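Side-chain contacts in penicillin-binding protein 2 (Pbp2) (Helicobacter pylori, PDB 5LP5), which probably cross-links peptidoglycan as a penicillin-binding transpeptidase and forms a complex with MreC in the cell-wall synthesis that determines cell shape: residues 157-162 with 238-243; 57-62 with 261-266; 299-304 with 561-566; 242-247 with 268-273. All coordinates share one frame; numbering follows the deposited sequence.

Contact 1 (157-162 with 238-243)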
loop_
_atom_site.group_PDB
_atom_site.type_symbol
_atom_site.label_atom_id
_atom_site.label_comp_id
_atom_site.label_asym_id
_atom_site.label_seq_id
_atom_site.Cartn_x
_atom_site.Cartn_y
_atom_site.Cartn_z
ATOM N N ALA A 157 0.246 10.760 -13.468
ATOM C CA ALA A 157 -0.410 10.558 -14.767
ATOM C C ALA A 157 0.482 9.848 -15.774
ATOM O O ALA A 157 0.148 9.735 -16.952
ATOM C CB ALA A 157 -0.897 11.881 -15.346
ATOM N N LEU A 158 1.616 9.351 -15.306
ATOM C CA LEU A 158 2.481 8.573 -16.158
ATOM C C LEU A 158 1.804 7.254 -16.469
ATOM O O LEU A 158 1.449 6.518 -15.557
ATOM C CB LEU A 158 3.827 8.324 -15.486
ATOM C CG LEU A 158 4.832 7.639 -16.407
ATOM C CD1 LEU A 158 5.298 8.613 -17.478
ATOM C CD2 LEU A 158 6.005 7.117 -15.597
ATOM N N ALA A 159 1.619 6.980 -17.758
ATOM C CA ALA A 159 1.098 5.691 -18.232
ATOM C C ALA A 159 -0.264 5.399 -17.644
ATOM O O ALA A 159 -0.660 4.244 -17.499
ATOM C CB ALA A 159 2.065 4.561 -17.895
ATOM N N SER A 160 -0.988 6.458 -17.318
ATOM C CA SER A 160 -2.291 6.316 -16.707
ATOM C C SER A 160 -3.216 5.392 -17.498
ATOM O O SER A 160 -4.074 4.724 -16.909
ATOM C CB SER A 160 -2.939 7.693 -16.507
ATOM O OG SER A 160 -3.418 8.268 -17.714
ATOM N N HIS A 161 -3.054 5.350 -18.817
ATOM C CA HIS A 161 -3.927 4.531 -19.650
ATOM C C HIS A 161 -3.445 3.088 -19.750
ATOM O O HIS A 161 -4.137 2.239 -20.273
ATOM C CB HIS A 161 -4.126 5.156 -21.044
ATOM C CG HIS A 161 -5.055 6.335 -21.056
ATOM N ND1 HIS A 161 -4.598 7.633 -21.083
ATOM C CD2 HIS A 161 -6.410 6.414 -21.045
ATOM C CE1 HIS A 161 -5.628 8.459 -21.092
ATOM N NE2 HIS A 161 -6.739 7.746 -21.065
ATOM N N VAL A 162 -2.259 2.810 -19.237
ATOM C CA VAL A 162 -1.789 1.431 -19.101
ATOM C C VAL A 162 -2.143 0.864 -17.743
ATOM O O VAL A 162 -2.744 -0.214 -17.630
ATOM C CB VAL A 162 -0.264 1.328 -19.243
ATOM C CG1 VAL A 162 0.170 -0.112 -19.066
ATOM C CG2 VAL A 162 0.178 1.878 -20.602
ATOM N N ARG A 238 11.803 5.739 -18.063
ATOM C CA ARG A 238 12.506 6.846 -18.706
ATOM C C ARG A 238 11.922 7.093 -20.091
ATOM O O ARG A 238 11.601 8.223 -20.454
ATOM C CB ARG A 238 13.993 6.550 -18.807
ATOM C CG ARG A 238 14.690 6.497 -17.452
ATOM C CD ARG A 238 16.019 5.744 -17.512
ATOM N NE ARG A 238 15.811 4.348 -17.869
ATOM C CZ ARG A 238 16.779 3.487 -18.168
ATOM N NH1 ARG A 238 18.050 3.865 -18.138
ATOM N NH2 ARG A 238 16.480 2.240 -18.499
ATOM N N LEU A 239 11.771 6.016 -20.854
ATOM C CA LEU A 239 11.209 6.095 -22.196
ATOM C C LEU A 239 9.800 6.683 -22.220
ATOM O O LEU A 239 9.469 7.408 -23.152
ATOM C CB LEU A 239 11.199 4.720 -22.847
ATOM C CG LEU A 239 12.554 4.108 -23.189
ATOM C CD1 LEU A 239 12.349 2.738 -23.825
ATOM C CD2 LEU A 239 13.361 4.995 -24.117
ATOM N N GLN A 240 8.977 6.374 -21.215
ATOM C CA GLN A 240 7.626 6.951 -21.121
ATOM C C GLN A 240 7.661 8.427 -20.772
ATOM O O GLN A 240 6.836 9.204 -21.251
ATOM C CB GLN A 240 6.755 6.228 -20.097
ATOM C CG GLN A 240 5.937 5.064 -20.670
ATOM C CD GLN A 240 4.523 5.411 -21.114
ATOM O OE1 GLN A 240 3.964 4.685 -21.914
ATOM N NE2 GLN A 240 3.931 6.480 -20.580
ATOM N N LYS A 241 8.606 8.833 -19.937
ATOM C CA LYS A 241 8.714 10.251 -19.629
ATOM C C LYS A 241 9.107 11.026 -20.875
ATOM O O LYS A 241 8.637 12.151 -21.072
ATOM C CB LYS A 241 9.678 10.511 -18.475
ATOM C CG LYS A 241 9.053 10.214 -17.129
ATOM C CD LYS A 241 9.881 10.712 -15.975
ATOM C CE LYS A 241 9.223 10.299 -14.672
ATOM N NZ LYS A 241 10.031 10.716 -13.494
ATOM N N GLU A 242 9.947 10.417 -21.715
ATOM C CA GLU A 242 10.296 10.994 -23.005
ATOM C C GLU A 242 9.043 11.136 -23.839
ATOM O O GLU A 242 8.766 12.202 -24.386
ATOM C CB GLU A 242 11.316 10.116 -23.747
ATOM C CG GLU A 242 11.725 10.629 -25.129
ATOM C CD GLU A 242 12.249 12.060 -25.118
ATOM O OE1 GLU A 242 12.623 12.567 -24.046
ATOM O OE2 GLU A 242 12.282 12.695 -26.189
ATOM N N ALA A 243 8.288 10.046 -23.921
ATOM C CA ALA A 243 7.030 10.012 -24.659
ATOM C C ALA A 243 6.087 11.118 -24.211
ATOM O O ALA A 243 5.519 11.808 -25.033
ATOM C CB ALA A 243 6.375 8.662 -24.493
#

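Contact 2 (57-62 with 261-266)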
loop_
_atom_site.group_PDB
_atom_site.type_symbol
_atom_site.label_atom_id
_atom_site.label_comp_id
_atom_site.label_asym_id
_atom_site.label_seq_id
_atom_site.Cartn_x
_atom_site.Cartn_y
_atom_site.Cartn_z
ATOM N N THR A 57 5.354 -2.984 -11.100
ATOM C CA THR A 57 6.716 -2.548 -11.374
ATOM C C THR A 57 7.035 -2.456 -12.861
ATOM O O THR A 57 6.701 -3.333 -13.657
ATOM C CB THR A 57 7.784 -3.441 -10.680
ATOM O OG1 THR A 57 7.381 -4.820 -10.685
ATOM C CG2 THR A 57 7.965 -3.007 -9.269
ATOM N N ASP A 58 7.632 -1.320 -13.195
ATOM C CA ASP A 58 8.490 -1.084 -14.369
ATOM C C ASP A 58 9.479 -2.221 -14.734
ATOM O O ASP A 58 9.836 -3.085 -13.928
ATOM C CB ASP A 58 9.248 0.223 -14.033
ATOM C CG ASP A 58 10.340 0.563 -14.986
ATOM O OD1 ASP A 58 10.134 1.438 -15.836
ATOM O OD2 ASP A 58 11.429 -0.001 -14.838
ATOM N N ARG A 59 9.919 -2.195 -15.975
ATOM C CA ARG A 59 10.925 -3.132 -16.489
ATOM C C ARG A 59 12.120 -3.318 -15.568
ATOM O O ARG A 59 12.643 -4.414 -15.451
ATOM C CB ARG A 59 11.420 -2.579 -17.819
ATOM C CG ARG A 59 12.426 -3.411 -18.536
ATOM C CD ARG A 59 12.593 -2.895 -19.947
ATOM N NE ARG A 59 13.017 -4.007 -20.778
ATOM C CZ ARG A 59 12.220 -4.959 -21.232
ATOM N NH1 ARG A 59 10.915 -4.939 -20.992
ATOM N NH2 ARG A 59 12.735 -5.931 -21.956
ATOM N N ASN A 60 12.552 -2.214 -14.962
ATOM C CA ASN A 60 13.756 -2.150 -14.152
ATOM C C ASN A 60 13.428 -1.988 -12.676
ATOM O O ASN A 60 14.245 -1.461 -11.908
ATOM C CB ASN A 60 14.612 -0.963 -14.596
ATOM C CG ASN A 60 15.122 -1.109 -16.005
ATOM O OD1 ASN A 60 15.563 -2.185 -16.413
ATOM N ND2 ASN A 60 15.095 -0.011 -16.753
ATOM N N ASP A 61 12.241 -2.435 -12.280
ATOM C CA ASP A 61 11.872 -2.466 -10.869
ATOM C C ASP A 61 11.627 -1.069 -10.250
ATOM O O ASP A 61 11.689 -0.912 -9.040
ATOM C CB ASP A 61 12.926 -3.249 -10.048
ATOM C CG ASP A 61 13.112 -4.680 -10.534
ATOM O OD1 ASP A 61 12.084 -5.325 -10.839
ATOM O OD2 ASP A 61 14.270 -5.172 -10.592
ATOM N N GLU A 62 11.339 -0.060 -11.062
ATOM C CA GLU A 62 10.799 1.190 -10.530
ATOM C C GLU A 62 9.316 0.966 -10.138
ATOM O O GLU A 62 8.623 0.140 -10.732
ATOM C CB GLU A 62 10.914 2.325 -11.559
ATOM C CG GLU A 62 12.326 2.669 -11.994
ATOM C CD GLU A 62 13.057 3.572 -11.025
ATOM O OE1 GLU A 62 12.441 4.470 -10.430
ATOM O OE2 GLU A 62 14.279 3.395 -10.869
ATOM N N ASN A 261 9.412 -10.225 -29.435
ATOM C CA ASN A 261 8.538 -10.879 -28.438
ATOM C C ASN A 261 7.246 -10.136 -28.071
ATOM O O ASN A 261 6.368 -10.708 -27.423
ATOM C CB ASN A 261 9.321 -11.148 -27.154
ATOM C CG ASN A 261 9.829 -9.877 -26.490
ATOM O OD1 ASN A 261 9.257 -8.802 -26.638
ATOM N ND2 ASN A 261 10.904 -10.005 -25.746
ATOM N N GLY A 262 7.150 -8.863 -28.434
ATOM C CA GLY A 262 5.906 -8.109 -28.252
ATOM C C GLY A 262 5.826 -7.236 -27.018
ATOM O O GLY A 262 4.759 -6.746 -26.673
ATOM N N GLU A 263 6.953 -7.042 -26.344
ATOM C CA GLU A 263 6.975 -6.223 -25.148
ATOM C C GLU A 263 6.784 -4.747 -25.523
ATOM O O GLU A 263 7.424 -4.238 -26.443
ATOM C CB GLU A 263 8.275 -6.432 -24.361
ATOM C CG GLU A 263 8.316 -7.730 -23.563
ATOM C CD GLU A 263 9.572 -7.900 -22.710
ATOM O OE1 GLU A 263 10.553 -7.141 -22.904
ATOM O OE2 GLU A 263 9.563 -8.807 -21.838
ATOM N N LEU A 264 5.880 -4.078 -24.811
ATOM C CA LEU A 264 5.673 -2.653 -24.977
ATOM C C LEU A 264 6.544 -1.875 -23.977
ATOM O O LEU A 264 6.407 -2.004 -22.759
ATOM C CB LEU A 264 4.201 -2.306 -24.793
ATOM C CG LEU A 264 3.299 -2.952 -25.843
ATOM C CD1 LEU A 264 1.852 -2.817 -25.442
ATOM C CD2 LEU A 264 3.531 -2.368 -27.231
ATOM N N LEU A 265 7.465 -1.084 -24.508
ATOM C CA LEU A 265 8.315 -0.256 -23.698
ATOM C C LEU A 265 7.667 1.112 -23.489
ATOM O O LEU A 265 7.878 1.740 -22.472
ATOM C CB LEU A 265 9.690 -0.111 -24.352
ATOM C CG LEU A 265 10.490 -1.395 -24.653
ATOM C CD1 LEU A 265 11.799 -1.102 -25.382
ATOM C CD2 LEU A 265 10.783 -2.170 -23.386
ATOM N N VAL A 266 6.895 1.571 -24.465
ATOM C CA VAL A 266 6.086 2.776 -24.322
ATOM C C VAL A 266 4.659 2.503 -24.783
ATOM O O VAL A 266 4.425 1.682 -25.660
ATOM C CB VAL A 266 6.662 3.923 -25.161
ATOM C CG1 VAL A 266 5.819 5.173 -25.028
ATOM C CG2 VAL A 266 8.099 4.206 -24.741
#

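Contact 3 (299-304 with 561-566)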
loop_
_atom_site.group_PDB
_atom_site.type_symbol
_atom_site.label_atom_id
_atom_site.label_comp_id
_atom_site.label_asym_id
_atom_site.label_seq_id
_atom_site.Cartn_x
_atom_site.Cartn_y
_atom_site.Cartn_z
ATOM N N LEU A 299 -10.052 8.763 -22.724
ATOM C CA LEU A 299 -9.920 7.929 -23.900
ATOM C C LEU A 299 -8.529 7.317 -23.983
ATOM O O LEU A 299 -7.511 8.029 -23.955
ATOM C CB LEU A 299 -10.217 8.729 -25.164
ATOM C CG LEU A 299 -10.234 7.924 -26.475
ATOM C CD1 LEU A 299 -11.394 6.950 -26.522
ATOM C CD2 LEU A 299 -10.264 8.824 -27.702
ATOM N N ASN A 300 -8.517 5.988 -24.057
ATOM C CA ASN A 300 -7.348 5.227 -24.410
ATOM C C ASN A 300 -7.241 5.242 -25.934
ATOM O O ASN A 300 -8.028 4.628 -26.638
ATOM C CB ASN A 300 -7.470 3.794 -23.878
ATOM C CG ASN A 300 -6.238 2.950 -24.159
ATOM O OD1 ASN A 300 -5.651 3.019 -25.236
ATOM N ND2 ASN A 300 -5.844 2.148 -23.179
ATOM N N ARG A 301 -6.248 5.952 -26.438
ATOM C CA ARG A 301 -6.113 6.151 -27.860
ATOM C C ARG A 301 -5.257 5.106 -28.590
ATOM O O ARG A 301 -5.296 5.063 -29.815
ATOM C CB ARG A 301 -5.534 7.533 -28.095
ATOM C CG ARG A 301 -6.509 8.645 -27.756
ATOM C CD ARG A 301 -5.897 10.004 -28.054
ATOM N NE ARG A 301 -6.882 11.079 -27.987
ATOM C CZ ARG A 301 -7.380 11.572 -26.855
ATOM N NH1 ARG A 301 -7.012 11.089 -25.650
ATOM N NH2 ARG A 301 -8.266 12.554 -26.922
ATOM N N PHE A 302 -4.484 4.278 -27.877
ATOM C CA PHE A 302 -3.715 3.229 -28.559
ATOM C C PHE A 302 -4.491 1.902 -28.732
ATOM O O PHE A 302 -4.163 1.103 -29.616
ATOM C CB PHE A 302 -2.317 3.003 -27.917
ATOM C CG PHE A 302 -2.338 2.598 -26.459
ATOM C CD1 PHE A 302 -2.612 1.287 -26.080
ATOM C CD2 PHE A 302 -2.051 3.528 -25.459
ATOM C CE1 PHE A 302 -2.643 0.918 -24.736
ATOM C CE2 PHE A 302 -2.074 3.153 -24.119
ATOM C CZ PHE A 302 -2.368 1.845 -23.761
ATOM N N ALA A 303 -5.520 1.698 -27.902
ATOM C CA ALA A 303 -6.327 0.459 -27.898
ATOM C C ALA A 303 -7.843 0.648 -28.044
ATOM O O ALA A 303 -8.544 -0.288 -28.438
ATOM C CB ALA A 303 -6.053 -0.324 -26.624
ATOM N N ASN A 304 -8.355 1.831 -27.706
ATOM C CA ASN A 304 -9.808 2.066 -27.703
ATOM C C ASN A 304 -10.200 3.328 -28.468
ATOM O O ASN A 304 -11.036 4.118 -28.015
ATOM C CB ASN A 304 -10.323 2.125 -26.263
ATOM C CG ASN A 304 -10.173 0.799 -25.558
ATOM O OD1 ASN A 304 -9.316 0.616 -24.693
ATOM N ND2 ASN A 304 -10.986 -0.159 -25.960
ATOM N N LEU A 561 1.027 8.731 -33.539
ATOM C CA LEU A 561 -0.172 9.327 -34.104
ATOM C C LEU A 561 -0.539 10.632 -33.394
ATOM O O LEU A 561 -0.883 10.610 -32.211
ATOM C CB LEU A 561 -1.329 8.349 -33.981
ATOM C CG LEU A 561 -2.683 8.989 -34.269
ATOM C CD1 LEU A 561 -2.979 9.061 -35.756
ATOM C CD2 LEU A 561 -3.740 8.192 -33.561
ATOM N N VAL A 562 -0.489 11.756 -34.112
ATOM C CA VAL A 562 -0.867 13.045 -33.519
ATOM C C VAL A 562 -2.195 13.536 -34.075
ATOM O O VAL A 562 -2.312 13.833 -35.263
ATOM C CB VAL A 562 0.199 14.146 -33.727
ATOM C CG1 VAL A 562 -0.284 15.477 -33.172
ATOM C CG2 VAL A 562 1.501 13.763 -33.052
ATOM N N GLU A 563 -3.194 13.629 -33.208
ATOM C CA GLU A 563 -4.497 14.100 -33.629
ATOM C C GLU A 563 -4.371 15.503 -34.206
ATOM O O GLU A 563 -3.786 16.386 -33.583
ATOM C CB GLU A 563 -5.507 14.059 -32.476
ATOM C CG GLU A 563 -6.040 12.657 -32.210
ATOM C CD GLU A 563 -7.105 12.620 -31.134
ATOM O OE1 GLU A 563 -7.557 13.690 -30.708
ATOM O OE2 GLU A 563 -7.500 11.527 -30.707
ATOM N N HIS A 564 -4.906 15.676 -35.415
ATOM C CA HIS A 564 -4.887 16.948 -36.117
ATOM C C HIS A 564 -3.454 17.390 -36.403
ATOM O O HIS A 564 -3.172 18.582 -36.560
ATOM C CB HIS A 564 -5.687 17.977 -35.318
ATOM C CG HIS A 564 -7.105 17.549 -35.065
ATOM N ND1 HIS A 564 -7.962 17.163 -36.079
ATOM C CD2 HIS A 564 -7.815 17.431 -33.915
ATOM C CE1 HIS A 564 -9.140 16.847 -35.563
ATOM N NE2 HIS A 564 -9.079 17.002 -34.251
ATOM N N GLY A 565 -2.560 16.396 -36.501
ATOM C CA GLY A 565 -1.134 16.614 -36.767
ATOM C C GLY A 565 -0.862 17.094 -38.175
ATOM O O GLY A 565 0.286 17.341 -38.548
ATOM N N GLU A 566 -1.923 17.177 -38.973
ATOM C CA GLU A 566 -1.908 17.941 -40.210
ATOM C C GLU A 566 -0.832 17.445 -41.162
ATOM O O GLU A 566 -0.289 18.237 -41.920
ATOM C CB GLU A 566 -1.696 19.452 -39.908
ATOM C CG GLU A 566 -2.149 20.406 -41.024
ATOM C CD GLU A 566 -2.003 21.891 -40.683
ATOM O OE1 GLU A 566 -1.416 22.196 -39.612
ATOM O OE2 GLU A 566 -2.460 22.752 -41.500
#

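Contact 4 (242-247 with 268-273)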
loop_
_atom_site.group_PDB
_atom_site.type_symbol
_atom_site.label_atom_id
_atom_site.label_comp_id
_atom_site.label_asym_id
_atom_site.label_seq_id
_atom_site.Cartn_x
_atom_site.Cartn_y
_atom_site.Cartn_z
ATOM N N GLU A 242 9.947 10.417 -21.715
ATOM C CA GLU A 242 10.296 10.994 -23.005
ATOM C C GLU A 242 9.043 11.136 -23.839
ATOM O O GLU A 242 8.766 12.202 -24.386
ATOM C CB GLU A 242 11.316 10.116 -23.747
ATOM C CG GLU A 242 11.725 10.629 -25.129
ATOM C CD GLU A 242 12.249 12.060 -25.118
ATOM O OE1 GLU A 242 12.623 12.567 -24.046
ATOM O OE2 GLU A 242 12.282 12.695 -26.189
ATOM N N ALA A 243 8.288 10.046 -23.921
ATOM C CA ALA A 243 7.030 10.012 -24.659
ATOM C C ALA A 243 6.087 11.118 -24.211
ATOM O O ALA A 243 5.519 11.808 -25.033
ATOM C CB ALA A 243 6.375 8.662 -24.493
ATOM N N ASP A 244 5.940 11.307 -22.907
ATOM C CA ASP A 244 5.100 12.389 -22.393
ATOM C C ASP A 244 5.624 13.733 -22.891
ATOM O O ASP A 244 4.877 14.535 -23.408
ATOM C CB ASP A 244 5.010 12.349 -20.857
ATOM C CG ASP A 244 3.983 11.319 -20.336
ATOM O OD1 ASP A 244 3.684 10.309 -21.014
ATOM O OD2 ASP A 244 3.471 11.515 -19.221
ATOM N N LYS A 245 6.919 13.963 -22.756
ATOM C CA LYS A 245 7.548 15.224 -23.189
ATOM C C LYS A 245 7.248 15.521 -24.660
ATOM O O LYS A 245 6.957 16.644 -25.022
ATOM C CB LYS A 245 9.070 15.148 -22.951
ATOM C CG LYS A 245 9.901 16.352 -23.354
ATOM C CD LYS A 245 9.873 17.464 -22.315
ATOM C CE LYS A 245 10.918 18.542 -22.622
ATOM N NZ LYS A 245 10.681 19.831 -21.901
ATOM N N LEU A 246 7.311 14.509 -25.506
ATOM C CA LEU A 246 7.125 14.706 -26.936
ATOM C C LEU A 246 5.703 15.131 -27.274
ATOM O O LEU A 246 5.501 15.919 -28.198
ATOM C CB LEU A 246 7.492 13.429 -27.698
ATOM C CG LEU A 246 8.966 12.988 -27.650
ATOM C CD1 LEU A 246 9.164 11.616 -28.292
ATOM C CD2 LEU A 246 9.858 14.020 -28.320
ATOM N N PHE A 247 4.727 14.620 -26.517
ATOM C CA PHE A 247 3.290 14.936 -26.706
ATOM C C PHE A 247 2.815 16.020 -25.742
ATOM O O PHE A 247 1.680 15.991 -25.281
ATOM C CB PHE A 247 2.419 13.682 -26.503
ATOM C CG PHE A 247 2.258 12.842 -27.739
ATOM C CD1 PHE A 247 3.205 11.910 -28.087
ATOM C CD2 PHE A 247 1.154 12.985 -28.557
ATOM C CE1 PHE A 247 3.067 11.140 -29.221
ATOM C CE2 PHE A 247 1.001 12.209 -29.694
ATOM C CZ PHE A 247 1.956 11.286 -30.024
ATOM N N GLY A 268 1.780 5.598 -24.732
ATOM C CA GLY A 268 1.213 6.853 -24.310
ATOM C C GLY A 268 -0.097 7.144 -24.990
ATOM O O GLY A 268 -0.253 6.869 -26.170
ATOM N N SER A 269 -1.039 7.705 -24.239
ATOM C CA SER A 269 -2.284 8.213 -24.808
ATOM C C SER A 269 -2.545 9.593 -24.256
ATOM O O SER A 269 -2.594 9.765 -23.049
ATOM C CB SER A 269 -3.472 7.293 -24.485
ATOM O OG SER A 269 -4.714 7.948 -24.770
ATOM N N TYR A 270 -2.750 10.568 -25.139
ATOM C CA TYR A 270 -2.681 11.975 -24.728
ATOM C C TYR A 270 -3.905 12.781 -25.097
ATOM O O TYR A 270 -4.269 12.873 -26.276
ATOM C CB TYR A 270 -1.427 12.626 -25.299
ATOM C CG TYR A 270 -0.211 11.851 -24.898
ATOM C CD1 TYR A 270 0.398 12.070 -23.665
ATOM C CD2 TYR A 270 0.302 10.841 -25.718
ATOM C CE1 TYR A 270 1.513 11.326 -23.276
ATOM C CE2 TYR A 270 1.407 10.092 -25.334
ATOM C CZ TYR A 270 2.001 10.343 -24.112
ATOM O OH TYR A 270 3.097 9.646 -23.715
ATOM N N PRO A 271 -4.537 13.389 -24.085
ATOM C CA PRO A 271 -4.091 13.488 -22.702
ATOM C C PRO A 271 -4.142 12.230 -21.861
ATOM O O PRO A 271 -5.092 11.469 -21.962
ATOM C CB PRO A 271 -5.083 14.490 -22.078
ATOM C CG PRO A 271 -5.865 15.074 -23.185
ATOM C CD PRO A 271 -5.803 14.106 -24.307
ATOM N N GLU A 272 -3.121 12.023 -21.030
ATOM C CA GLU A 272 -3.197 11.104 -19.886
ATOM C C GLU A 272 -3.980 11.822 -18.754
ATOM O O GLU A 272 -4.299 13.004 -18.881
ATOM C CB GLU A 272 -1.780 10.717 -19.399
ATOM C CG GLU A 272 -0.840 10.084 -20.428
ATOM C CD GLU A 272 -0.980 8.577 -20.544
ATOM O OE1 GLU A 272 -1.924 8.027 -19.947
ATOM O OE2 GLU A 272 -0.153 7.936 -21.240
ATOM N N TYR A 273 -4.282 11.114 -17.660
ATOM C CA TYR A 273 -4.916 11.714 -16.471
ATOM C C TYR A 273 -4.297 11.158 -15.192
ATOM O O TYR A 273 -3.646 10.125 -15.223
ATOM C CB TYR A 273 -6.436 11.491 -16.470
ATOM C CG TYR A 273 -6.878 10.042 -16.387
ATOM C CD1 TYR A 273 -7.253 9.472 -15.176
ATOM C CD2 TYR A 273 -6.921 9.242 -17.521
ATOM C CE1 TYR A 273 -7.649 8.134 -15.093
ATOM C CE2 TYR A 273 -7.312 7.909 -17.446
ATOM C CZ TYR A 273 -7.677 7.360 -16.229
ATOM O OH TYR A 273 -8.039 6.039 -16.164
#

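Contact 1 (157-162 with 238-243)
Leu158 and Gln240 bury the most surface here, and they meet through the CD1 methyl of the leucine, which lies 3.8 Å from Gln240 CB. The side chains run at a slant to one another. With CG anti to the backbone N (chi1 -174°), the Leu158 branch extends from its turn toward helix 237-246, and CD1 fits between the bases of two consecutive helical side chains, coming within 4.1 Å of Lys241 CG. Lys241 contributes only this aliphatic start of its chain, which then continues straight to an exposed amine. Asp244 and Lys237 of the same helix also touch Leu158. The partner segment is a type II beta turn, Ala157 to Ser160, that leads directly into helix 160-163 with Ala159 as its N-cap residue. This turn belongs to the region assigned to the dimerisation family, whereas helix 237-246 packs on strand 264-270 of the transpeptidase sheet, so the contact joins the two parts of the molecule. Gln240 bends sharply at chi2 (-93°), which brings its amide up to Ala159. There NE2 lies 3.8 Å from Ala159 CB and 3.7 Å from Ala159 N, a packing approach without a hydrogen bond across the segments. The other end of the amide is held by the sheet: Gln240 OE1 accepts from the backbone N of Ala267.

Contact 2 (57-62 with 261-266)
Leu265 CD2 lies over one face of the Arg59 guanidinium, displaced toward the rim, and Glu263 meets the same group at its edge. The result is an end-on salt bridge with a single acceptor: both terminal nitrogens of Arg59 converge on Glu263 OE1, NH2 at 2.7 Å and NH1 at 2.9 Å. The oxygen sits almost in the guanidinium plane, yet the carboxylate is turned 81° from that plane. NH2 arrives on the syn lone pair of OE1, whereas NH1 comes from above the carboxylate. With CG anti to the backbone N (chi1 -178°), the Arg59 chain stretches across to the start of strand 264-270. Leu265 belongs to a classic beta bulge there, and its CD2 stands 3.7 Å from Arg59 NH1. A type I turn, Asp58 to Asp61, presents the arginine. The bridge thus joins the dimerisation-family region to the edge of the transpeptidase sheet, and Arg59 NH1 also donates to Ser234 O. An Asx turn fixes the backbone at the acid: Glu263 N donates to Asn261 OD1 at 2.9 Å.

Contact 3 (299-304 with 561-566)
Arg301 and Glu563 adopt the same first torsion, CG anti to the carbonyl carbon (chi1 -70° for the arginine), and both chains then run extended, meeting nearly at right angles. Arg301 uses its inner nitrogen: NE donates to Glu563 OE2 at 2.8 Å, with an N-H...O angle of 156°. The acceptor lies in the guanidinium plane, but the donor reaches OE2 from above the carboxylate, 56° out of its plane, so the two flat groups are tilted rather than paired side by side. OE2 is also bonded to the hydroxyl of Tyr307. The terminal nitrogens have partners of their own, NH1 at Asn296 O and NH2 at Tyr295 O, which leaves all three nitrogens engaged and fixes the rotation of the group. Leu299 CD2 covers one guanidinium face from 4.0 Å above its plane. The loop is braced within itself by an Asx motif, in which Asn300 OD1 accepts from Ala303 N at 3.0 Å, and the same oxygen sits over the face of the Phe302 ring. Glu563 is the second residue of a type II turn, Val562 to Gly565, at the end of strand 556-562. The salt bridge therefore ties the end of a central strand of the five-stranded antiparallel sheet to the loop preceding helix 314-324, whose start carries an apparent SxxK motif, as in the transpeptidase fold of penicillin-binding proteins.

Contact 4 (242-247 with 268-273)
The aromatic contact dominates: the rings of Phe247 and Tyr270 are nearly parallel, their planes 9° apart, but slid so far that they barely overlap, the centroids 4.7 Å apart. The slide places Phe247 CB over the middle of the tyrosine ring, in a CH-pi contact 3.6 Å from the Tyr270 centroid, while Tyr270 CD2 comes to 3.5 Å from Phe247 CG. The side chain of Ile254, on neighbouring strand 252-258, touches both Phe247 and Tyr270. The polar contact lies at the other end of Tyr270. Its hydroxyl donates to Asp244 OD1 at 2.8 Å, arriving on the anti side of that oxygen, and the carboxylate stands nearly perpendicular to the ring, at its edge. With CG anti to its carbonyl carbon (chi1 -81°), Asp244 swings off the helix toward the sheet. Ala243 CB also packs against the hydroxyl, 3.5 Å from Tyr270 OH, which lies beside Gly268, where no side chain stands in the way. Electrostatically, Asp244 OD1 faces Glu272 OE2 4.5 Å away. Glu272 has other partners, receiving Ser269 N on OE2 and reaching Ser160 OG and His161 ND1 through OE1. The proximity of two acids may raise the proton affinity of one of them, an effect that the tyrosine O-H would partly offset by stabilising charge on Asp244.

Contacts 1 and 4 use overlapping parts of helix 237-246, with centres about 6 Å apart, and differ in chemistry: contact 1 is van der Waals packing against a turn, whereas contact 4 sets an aromatic pair and a hydroxyl-carboxylate bond against strand 264-270. Contacts 2 and 3, about 22 Å apart between centres, reach the same sheet and each centre on one arginine-glutamate salt bridge, with a leucine of the partner segment added in contact 2. Contact 3 is only partly buried, the other three buried. Contacts 1 and 2 both join the dimerisation-family region to elements on the transpeptidase side. Contact 4 is linked to contact 1 through Glu272, and to contact 3 through Ser269 OG, a probable acceptor for Arg301 N.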